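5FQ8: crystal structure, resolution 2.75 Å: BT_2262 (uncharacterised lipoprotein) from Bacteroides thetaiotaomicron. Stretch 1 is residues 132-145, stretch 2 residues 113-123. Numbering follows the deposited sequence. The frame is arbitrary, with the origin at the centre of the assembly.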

ATOM      1  N   TYR G 132      37.830 -23.889 -59.094  1.00 74.33           N
ATOM      2  CA  TYR G 132      37.555 -22.718 -58.271  1.00 71.49           C
ATOM      3  C   TYR G 132      36.934 -23.151 -56.954  1.00 69.86           C
ATOM      4  O   TYR G 132      36.013 -23.972 -56.938  1.00 67.85           O
ATOM      5  CB  TYR G 132      36.615 -21.750 -58.987  1.00 72.17           C
ATOM      6  CG  TYR G 132      36.120 -20.616 -58.113  1.00 72.60           C
ATOM      7  CD1 TYR G 132      36.839 -19.434 -58.012  1.00 72.96           C
ATOM      8  CD2 TYR G 132      34.927 -20.722 -57.398  1.00 71.60           C
ATOM      9  CE1 TYR G 132      36.392 -18.395 -57.226  1.00 74.25           C
ATOM     10  CE2 TYR G 132      34.473 -19.687 -56.606  1.00 71.25           C
ATOM     11  CZ  TYR G 132      35.210 -18.527 -56.527  1.00 70.97           C
ATOM     12  OH  TYR G 132      34.766 -17.488 -55.745  1.00 71.36           O
ATOM     13  N   ILE G 133      37.423 -22.583 -55.856  1.00 79.02           N
ATOM     14  CA  ILE G 133      36.970 -22.921 -54.513  1.00 78.16           C
ATOM     15  C   ILE G 133      36.511 -21.643 -53.833  1.00 77.12           C
ATOM     16  O   ILE G 133      37.235 -20.642 -53.831  1.00 77.82           O
ATOM     17  CB  ILE G 133      38.076 -23.617 -53.698  1.00 81.73           C
ATOM     18  CG1 ILE G 133      37.680 -23.731 -52.229  1.00 81.90           C
ATOM     19  CG2 ILE G 133      39.391 -22.883 -53.836  1.00 83.25           C
ATOM     20  CD1 ILE G 133      36.796 -24.903 -51.927  1.00 79.49           C
ATOM     21  N   SER G 134      35.315 -21.677 -53.259  1.00 73.07           N
ATOM     22  CA  SER G 134      34.747 -20.472 -52.680  1.00 69.35           C
ATOM     23  C   SER G 134      35.255 -20.190 -51.276  1.00 72.32           C
ATOM     24  O   SER G 134      35.167 -19.046 -50.826  1.00 73.26           O
ATOM     25  CB  SER G 134      33.231 -20.574 -52.647  1.00 67.00           C
ATOM     26  OG  SER G 134      32.841 -21.679 -51.860  1.00 66.46           O
ATOM     27  N   ASP G 135      35.774 -21.199 -50.572  1.00 74.82           N
ATOM     28  CA  ASP G 135      36.264 -20.982 -49.215  1.00 76.30           C
ATOM     29  C   ASP G 135      37.180 -22.148 -48.849  1.00 80.88           C
ATOM     30  O   ASP G 135      36.701 -23.248 -48.556  1.00 84.15           O
ATOM     31  CB  ASP G 135      35.107 -20.849 -48.230  1.00 69.43           C
ATOM     32  CG  ASP G 135      35.526 -20.214 -46.923  1.00 69.92           C
ATOM     33  OD1 ASP G 135      36.739 -20.022 -46.717  1.00 62.38           O
ATOM     34  OD2 ASP G 135      34.636 -19.910 -46.103  1.00 70.66           O
ATOM     35  N   PHE G 136      38.487 -21.899 -48.867  1.00 76.54           N
ATOM     36  CA  PHE G 136      39.433 -22.896 -48.386  1.00 89.28           C
ATOM     37  C   PHE G 136      39.274 -23.183 -46.906  1.00 70.84           C
ATOM     38  O   PHE G 136      39.819 -24.181 -46.429  1.00 75.20           O
ATOM     39  CB  PHE G 136      40.864 -22.442 -48.626  1.00 71.11           C
ATOM     40  CG  PHE G 136      41.468 -22.959 -49.891  1.00 73.06           C
ATOM     41  CD1 PHE G 136      41.624 -24.313 -50.094  1.00 74.69           C
ATOM     42  CD2 PHE G 136      41.914 -22.084 -50.864  1.00 71.07           C
ATOM     43  CE1 PHE G 136      42.190 -24.787 -51.252  1.00 76.14           C
ATOM     44  CE2 PHE G 136      42.482 -22.547 -52.021  1.00 72.85           C
ATOM     45  CZ  PHE G 136      42.621 -23.902 -52.220  1.00 76.05           C
ATOM     46  N   LEU G 137      38.577 -22.329 -46.163  1.00 69.07           N
ATOM     47  CA  LEU G 137      38.461 -22.482 -44.722  1.00 70.56           C
ATOM     48  C   LEU G 137      37.178 -23.179 -44.308  1.00 70.00           C
ATOM     49  O   LEU G 137      36.865 -23.206 -43.118  1.00 72.30           O
ATOM     50  CB  LEU G 137      38.547 -21.122 -44.029  1.00 69.42           C
ATOM     51  CG  LEU G 137      39.732 -20.203 -44.319  1.00 69.90           C
ATOM     52  CD1 LEU G 137      39.606 -18.925 -43.517  1.00 68.80           C
ATOM     53  CD2 LEU G 137      41.048 -20.884 -44.015  1.00 73.60           C
ATOM     54  N   GLY G 138      36.425 -23.733 -45.253  1.00 68.71           N
ATOM     55  CA  GLY G 138      35.217 -24.445 -44.887  1.00 68.49           C
ATOM     56  C   GLY G 138      34.226 -23.619 -44.110  1.00 73.81           C
ATOM     57  O   GLY G 138      33.380 -24.176 -43.406  1.00 73.08           O
ATOM     58  N   GLY G 139      34.310 -22.299 -44.212  1.00 74.56           N
ATOM     59  CA  GLY G 139      33.381 -21.426 -43.522  1.00 79.03           C
ATOM     60  C   GLY G 139      33.702 -21.207 -42.060  1.00 82.77           C
ATOM     61  O   GLY G 139      32.781 -21.103 -41.251  1.00 79.22           O
ATOM     62  N   TRP G 140      34.987 -21.141 -41.699  1.00 91.83           N
ATOM     63  CA  TRP G 140      35.330 -20.887 -40.307  1.00 92.96           C
ATOM     64  C   TRP G 140      35.038 -19.446 -39.924  1.00 91.78           C
ATOM     65  O   TRP G 140      34.765 -19.162 -38.753  1.00 92.91           O
ATOM     66  CB  TRP G 140      36.799 -21.220 -40.037  1.00100.67           C
ATOM     67  CG  TRP G 140      37.309 -20.666 -38.744  1.00107.56           C
ATOM     68  CD1 TRP G 140      38.233 -19.681 -38.588  1.00116.34           C
ATOM     69  CD2 TRP G 140      36.903 -21.046 -37.426  1.00105.50           C
ATOM     70  NE1 TRP G 140      38.449 -19.437 -37.256  1.00106.15           N
ATOM     71  CE2 TRP G 140      37.639 -20.258 -36.518  1.00108.84           C
ATOM     72  CE3 TRP G 140      35.993 -21.980 -36.922  1.00103.95           C
ATOM     73  CZ2 TRP G 140      37.493 -20.374 -35.138  1.00111.09           C
ATOM     74  CZ3 TRP G 140      35.849 -22.094 -35.549  1.00116.42           C
ATOM     75  CH2 TRP G 140      36.592 -21.290 -34.675  1.00118.48           C
ATOM     76  N   TYR G 141      35.091 -18.531 -40.881  1.00 93.02           N
ATOM     77  CA  TYR G 141      34.691 -17.151 -40.665  1.00 82.60           C
ATOM     78  C   TYR G 141      33.426 -16.787 -41.415  1.00 71.30           C
ATOM     79  O   TYR G 141      32.574 -16.083 -40.870  1.00 71.99           O
ATOM     80  CB  TYR G 141      35.816 -16.199 -41.085  1.00 67.61           C
ATOM     81  CG  TYR G 141      37.090 -16.341 -40.290  1.00 73.69           C
ATOM     82  CD1 TYR G 141      37.081 -16.305 -38.907  1.00 66.48           C
ATOM     83  CD2 TYR G 141      38.306 -16.507 -40.932  1.00 66.32           C
ATOM     84  CE1 TYR G 141      38.255 -16.428 -38.188  1.00 69.57           C
ATOM     85  CE2 TYR G 141      39.476 -16.634 -40.227  1.00 69.39           C
ATOM     86  CZ  TYR G 141      39.450 -16.596 -38.854  1.00 71.03           C
ATOM     87  OH  TYR G 141      40.628 -16.726 -38.147  1.00 74.35           O
ATOM     88  N   ASP G 142      33.280 -17.279 -42.646  1.00 73.67           N
ATOM     89  CA  ASP G 142      32.143 -16.940 -43.494  1.00 72.91           C
ATOM     90  C   ASP G 142      30.821 -17.197 -42.785  1.00 80.15           C
ATOM     91  O   ASP G 142      30.053 -16.269 -42.515  1.00 77.49           O
ATOM     92  CB  ASP G 142      32.228 -17.737 -44.801  1.00 73.86           C
ATOM     93  CG  ASP G 142      31.214 -17.287 -45.838  1.00 66.99           C
ATOM     94  OD1 ASP G 142      30.545 -16.258 -45.632  1.00 64.71           O
ATOM     95  OD2 ASP G 142      31.097 -17.963 -46.875  1.00 66.85           O
ATOM     96  N   GLN G 143      30.545 -18.458 -42.470  1.00 85.34           N
ATOM     97  CA  GLN G 143      29.256 -18.850 -41.916  1.00 82.20           C
ATOM     98  C   GLN G 143      29.378 -19.512 -40.550  1.00 81.92           C
ATOM     99  O   GLN G 143      28.386 -20.033 -40.035  1.00 82.47           O
ATOM    100  CB  GLN G 143      28.552 -19.781 -42.895  1.00 80.80           C
ATOM    101  CG  GLN G 143      29.446 -20.898 -43.352  1.00 81.49           C
ATOM    102  CD  GLN G 143      29.232 -21.251 -44.793  1.00 81.33           C
ATOM    103  OE1 GLN G 143      28.106 -21.496 -45.221  1.00 81.34           O
ATOM    104  NE2 GLN G 143      30.312 -21.266 -45.564  1.00 78.98           N
ATOM    105  N   ARG G 144      30.564 -19.520 -39.951  1.00 83.52           N
ATOM    106  CA  ARG G 144      30.699 -20.013 -38.585  1.00 81.46           C
ATOM    107  C   ARG G 144      30.350 -18.913 -37.599  1.00 76.91           C
ATOM    108  O   ARG G 144      29.403 -19.039 -36.817  1.00 77.14           O
ATOM    109  CB  ARG G 144      32.120 -20.515 -38.337  1.00 84.25           C
ATOM    110  CG  ARG G 144      32.175 -21.889 -37.722  1.00 88.39           C
ATOM    111  CD  ARG G 144      31.243 -21.983 -36.531  1.00 86.75           C
ATOM    112  NE  ARG G 144      31.928 -21.743 -35.265  1.00 86.29           N
ATOM    113  CZ  ARG G 144      32.137 -22.676 -34.341  1.00 91.05           C
ATOM    114  NH1 ARG G 144      31.709 -23.910 -34.543  1.00 95.03           N
ATOM    115  NH2 ARG G 144      32.766 -22.374 -33.214  1.00 91.48           N
ATOM    116  N   ALA G 145      31.114 -17.829 -37.623  1.00 76.88           N
ATOM    117  CA  ALA G 145      30.796 -16.642 -36.852  1.00 70.29           C
ATOM    118  C   ALA G 145      29.994 -15.630 -37.656  1.00 65.75           C
ATOM    119  O   ALA G 145      29.684 -14.551 -37.140  1.00 71.96           O
ATOM    120  CB  ALA G 145      32.076 -15.995 -36.320  1.00 69.89           C
TER
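Stretch 2 (113-123) VVAFSGYEIVI

Stretch 2 runs antiparallel to stretch 1, with its C-terminal strand, residues 120-123, lying beside the end of the strand that closes at Ile133. Ile133 and Ile123 form a non-hydrogen-bonded antiparallel pair, their CA atoms 4.7 Å apart. At such a pair the backbones meet through CA-H...O contacts: Ile123 CA lies 3.2 Å from Tyr132 O, and Ile133 CA 3.5 Å from Val122 O. Both isoleucines put their side chains on the same face of the sheet. With chi1 t and chi2 p, Ile133 brings CD1 to 3.5 Å from Ile123 CG1 and 3.6 Å from Ile121 CD1; Ile121, p at chi1 and t at chi2, extends its own CD1 to complete this apolar cluster. Branching at CB suits all three residues to extended backbone and close packing.

Just beyond the pair the ladder is finished by a side chain. Ser134 N donates to Val122 O (3.0 Å), but the backbone of Ser134 then leaves the extended conformation, and its hydroxyl takes the amide of the same partner residue: Val122 N donates to Ser134 OG at 2.9 Å. The p rotamer sets OG there, and serine is short enough to do this close to its own main chain.

Stretch 1 next folds into a type I turn from Asp135 to Gly138. Asp135, chi1 t, reaches forward over the turn, its OD1 accepting from Leu137 N at 3.0 Å and its OD2 more weakly from Gly139 N at 3.1 Å. Gly138 and Gly139 both have positive phi, which favours glycine. Gly138 CA rests 4.0 Å from Ile121 CG2, and Gly138 O lies 3.6 Å from both Phe116 CE2 and Tyr119 CB. A CB on Gly139 would clash with Gln143 NE2.

Farther along, the contact passes to large side chains. Phe116, p at chi1, points toward stretch 1 and meets Trp140 obliquely; the centroids of the Trp140 six-membered ring and the Phe116 ring are 5.9 Å apart, with planes at 45°. The t rotamer of Trp140 sends its indole onward, so that CH2 reaches Val114 CG1 at 3.3 Å; flat and long, it can touch both partners. Tyr119, m at chi1, has Arg144 N over one face of its ring, while Tyr119 OH approaches Arg144 CD at 3.0 Å. Gln143, p at chi1, packs CG 3.8 Å from Tyr119 CD1 and turns its amide so that NE2 makes a weak hydrogen bond to Glu120 O (3.3 Å). Arg144, with chi1 and chi3 between wells and chi2 m, places NH1 3.7 Å from Phe116 CB and NH2 3.7 Å from Val114 CG2.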

ATOM      1  N   VAL G 113      41.726 -25.695 -30.503  1.00114.12           N
ATOM      2  CA  VAL G 113      41.035 -26.550 -31.471  1.00116.70           C
ATOM      3  C   VAL G 113      39.548 -26.543 -31.145  1.00111.09           C
ATOM      4  O   VAL G 113      39.157 -26.742 -29.991  1.00112.30           O
ATOM      5  CB  VAL G 113      41.543 -28.006 -31.507  1.00114.40           C
ATOM      6  CG1 VAL G 113      42.932 -28.091 -32.102  1.00115.10           C
ATOM      7  CG2 VAL G 113      41.490 -28.634 -30.134  1.00119.31           C
ATOM      8  N   VAL G 114      38.721 -26.329 -32.162  1.00108.87           N
ATOM      9  CA  VAL G 114      37.274 -26.300 -31.998  1.00106.97           C
ATOM     10  C   VAL G 114      36.638 -27.020 -33.174  1.00105.27           C
ATOM     11  O   VAL G 114      37.056 -26.848 -34.323  1.00106.07           O
ATOM     12  CB  VAL G 114      36.746 -24.857 -31.893  1.00107.57           C
ATOM     13  CG1 VAL G 114      37.256 -24.058 -33.049  1.00105.30           C
ATOM     14  CG2 VAL G 114      35.228 -24.844 -31.864  1.00109.83           C
ATOM     15  N   ALA G 115      35.626 -27.832 -32.886  1.00105.47           N
ATOM     16  CA  ALA G 115      34.973 -28.631 -33.911  1.00103.60           C
ATOM     17  C   ALA G 115      33.896 -27.825 -34.624  1.00102.37           C
ATOM     18  O   ALA G 115      33.103 -27.126 -33.985  1.00108.61           O
ATOM     19  CB  ALA G 115      34.357 -29.881 -33.289  1.00123.49           C
ATOM     20  N   PHE G 116      33.865 -27.927 -35.951  1.00 99.69           N
ATOM     21  CA  PHE G 116      32.772 -27.360 -36.726  1.00 91.41           C
ATOM     22  C   PHE G 116      32.422 -28.307 -37.865  1.00 86.96           C
ATOM     23  O   PHE G 116      33.259 -29.091 -38.320  1.00 91.09           O
ATOM     24  CB  PHE G 116      33.107 -25.958 -37.267  1.00 89.17           C
ATOM     25  CG  PHE G 116      34.185 -25.933 -38.317  1.00 78.50           C
ATOM     26  CD1 PHE G 116      35.520 -25.911 -37.956  1.00 80.93           C
ATOM     27  CD2 PHE G 116      33.856 -25.888 -39.662  1.00 75.92           C
ATOM     28  CE1 PHE G 116      36.506 -25.866 -38.914  1.00 80.82           C
ATOM     29  CE2 PHE G 116      34.836 -25.844 -40.628  1.00 75.78           C
ATOM     30  CZ  PHE G 116      36.165 -25.834 -40.255  1.00 78.23           C
ATOM     31  N   SER G 117      31.170 -28.228 -38.311  1.00 86.29           N
ATOM     32  CA  SER G 117      30.661 -29.101 -39.362  1.00 88.84           C
ATOM     33  C   SER G 117      29.327 -28.561 -39.862  1.00 83.22           C
ATOM     34  O   SER G 117      28.695 -27.717 -39.221  1.00 82.16           O
ATOM     35  CB  SER G 117      30.505 -30.536 -38.863  1.00 96.84           C
ATOM     36  OG  SER G 117      31.773 -31.137 -38.672  1.00 86.07           O
ATOM     37  N   GLY G 118      28.907 -29.067 -41.020  1.00 82.72           N
ATOM     38  CA  GLY G 118      27.607 -28.756 -41.577  1.00 82.35           C
ATOM     39  C   GLY G 118      27.584 -27.619 -42.575  1.00 79.69           C
ATOM     40  O   GLY G 118      26.544 -27.385 -43.199  1.00 77.26           O
ATOM     41  N   TYR G 119      28.693 -26.918 -42.756  1.00 78.27           N
ATOM     42  CA  TYR G 119      28.729 -25.748 -43.615  1.00 75.91           C
ATOM     43  C   TYR G 119      28.956 -26.147 -45.065  1.00 76.16           C
ATOM     44  O   TYR G 119      29.662 -27.114 -45.352  1.00 79.94           O
ATOM     45  CB  TYR G 119      29.829 -24.815 -43.130  1.00 77.62           C
ATOM     46  CG  TYR G 119      29.582 -24.384 -41.717  1.00 78.24           C
ATOM     47  CD1 TYR G 119      28.334 -23.922 -41.339  1.00 73.75           C
ATOM     48  CD2 TYR G 119      30.571 -24.467 -40.753  1.00 74.98           C
ATOM     49  CE1 TYR G 119      28.080 -23.525 -40.053  1.00 75.83           C
ATOM     50  CE2 TYR G 119      30.325 -24.076 -39.455  1.00 82.34           C
ATOM     51  CZ  TYR G 119      29.073 -23.601 -39.110  1.00 80.67           C
ATOM     52  OH  TYR G 119      28.800 -23.205 -37.819  1.00 86.05           O
ATOM     53  N   GLU G 120      28.341 -25.406 -45.980  1.00 70.55           N
ATOM     54  CA  GLU G 120      28.434 -25.709 -47.401  1.00 65.98           C
ATOM     55  C   GLU G 120      29.443 -24.791 -48.074  1.00 63.93           C
ATOM     56  O   GLU G 120      29.585 -23.626 -47.698  1.00 67.74           O
ATOM     57  CB  GLU G 120      27.067 -25.581 -48.083  1.00 61.97           C
ATOM     58  CG  GLU G 120      26.104 -26.733 -47.785  1.00 62.77           C
ATOM     59  CD  GLU G 120      24.843 -26.709 -48.633  1.00 66.76           C
ATOM     60  OE1 GLU G 120      24.615 -25.715 -49.352  1.00 55.99           O
ATOM     61  OE2 GLU G 120      24.076 -27.692 -48.573  1.00 59.85           O
ATOM     62  N   ILE G 121      30.163 -25.332 -49.055  1.00 65.14           N
ATOM     63  CA  ILE G 121      31.061 -24.554 -49.894  1.00 58.97           C
ATOM     64  C   ILE G 121      30.863 -24.980 -51.342  1.00 58.45           C
ATOM     65  O   ILE G 121      30.107 -25.901 -51.640  1.00 58.96           O
ATOM     66  CB  ILE G 121      32.536 -24.702 -49.486  1.00 73.92           C
ATOM     67  CG1 ILE G 121      32.973 -26.155 -49.623  1.00 63.96           C
ATOM     68  CG2 ILE G 121      32.760 -24.192 -48.081  1.00 63.49           C
ATOM     69  CD1 ILE G 121      34.452 -26.330 -49.531  1.00 66.20           C
ATOM     70  N   VAL G 122      31.567 -24.301 -52.244  1.00 60.16           N
ATOM     71  CA  VAL G 122      31.353 -24.440 -53.679  1.00 62.28           C
ATOM     72  C   VAL G 122      32.679 -24.745 -54.360  1.00 64.28           C
ATOM     73  O   VAL G 122      33.675 -24.053 -54.122  1.00 65.95           O
ATOM     74  CB  VAL G 122      30.732 -23.164 -54.280  1.00 60.41           C
ATOM     75  CG1 VAL G 122      30.428 -23.366 -55.747  1.00 60.62           C
ATOM     76  CG2 VAL G 122      29.483 -22.773 -53.524  1.00 63.45           C
ATOM     77  N   ILE G 123      32.687 -25.765 -55.222  1.00 68.93           N
ATOM     78  CA  ILE G 123      33.885 -26.196 -55.945  1.00 68.82           C
ATOM     79  C   ILE G 123      33.487 -26.591 -57.364  1.00 63.71           C
ATOM     80  O   ILE G 123      32.720 -27.539 -57.556  1.00 62.01           O
ATOM     81  CB  ILE G 123      34.595 -27.380 -55.255  1.00 67.78           C
ATOM     82  CG1 ILE G 123      34.788 -27.127 -53.760  1.00 69.29           C
ATOM     83  CG2 ILE G 123      35.941 -27.617 -55.884  1.00 66.44           C
ATOM     84  CD1 ILE G 123      35.484 -28.232 -53.044  1.00 68.30           C
TER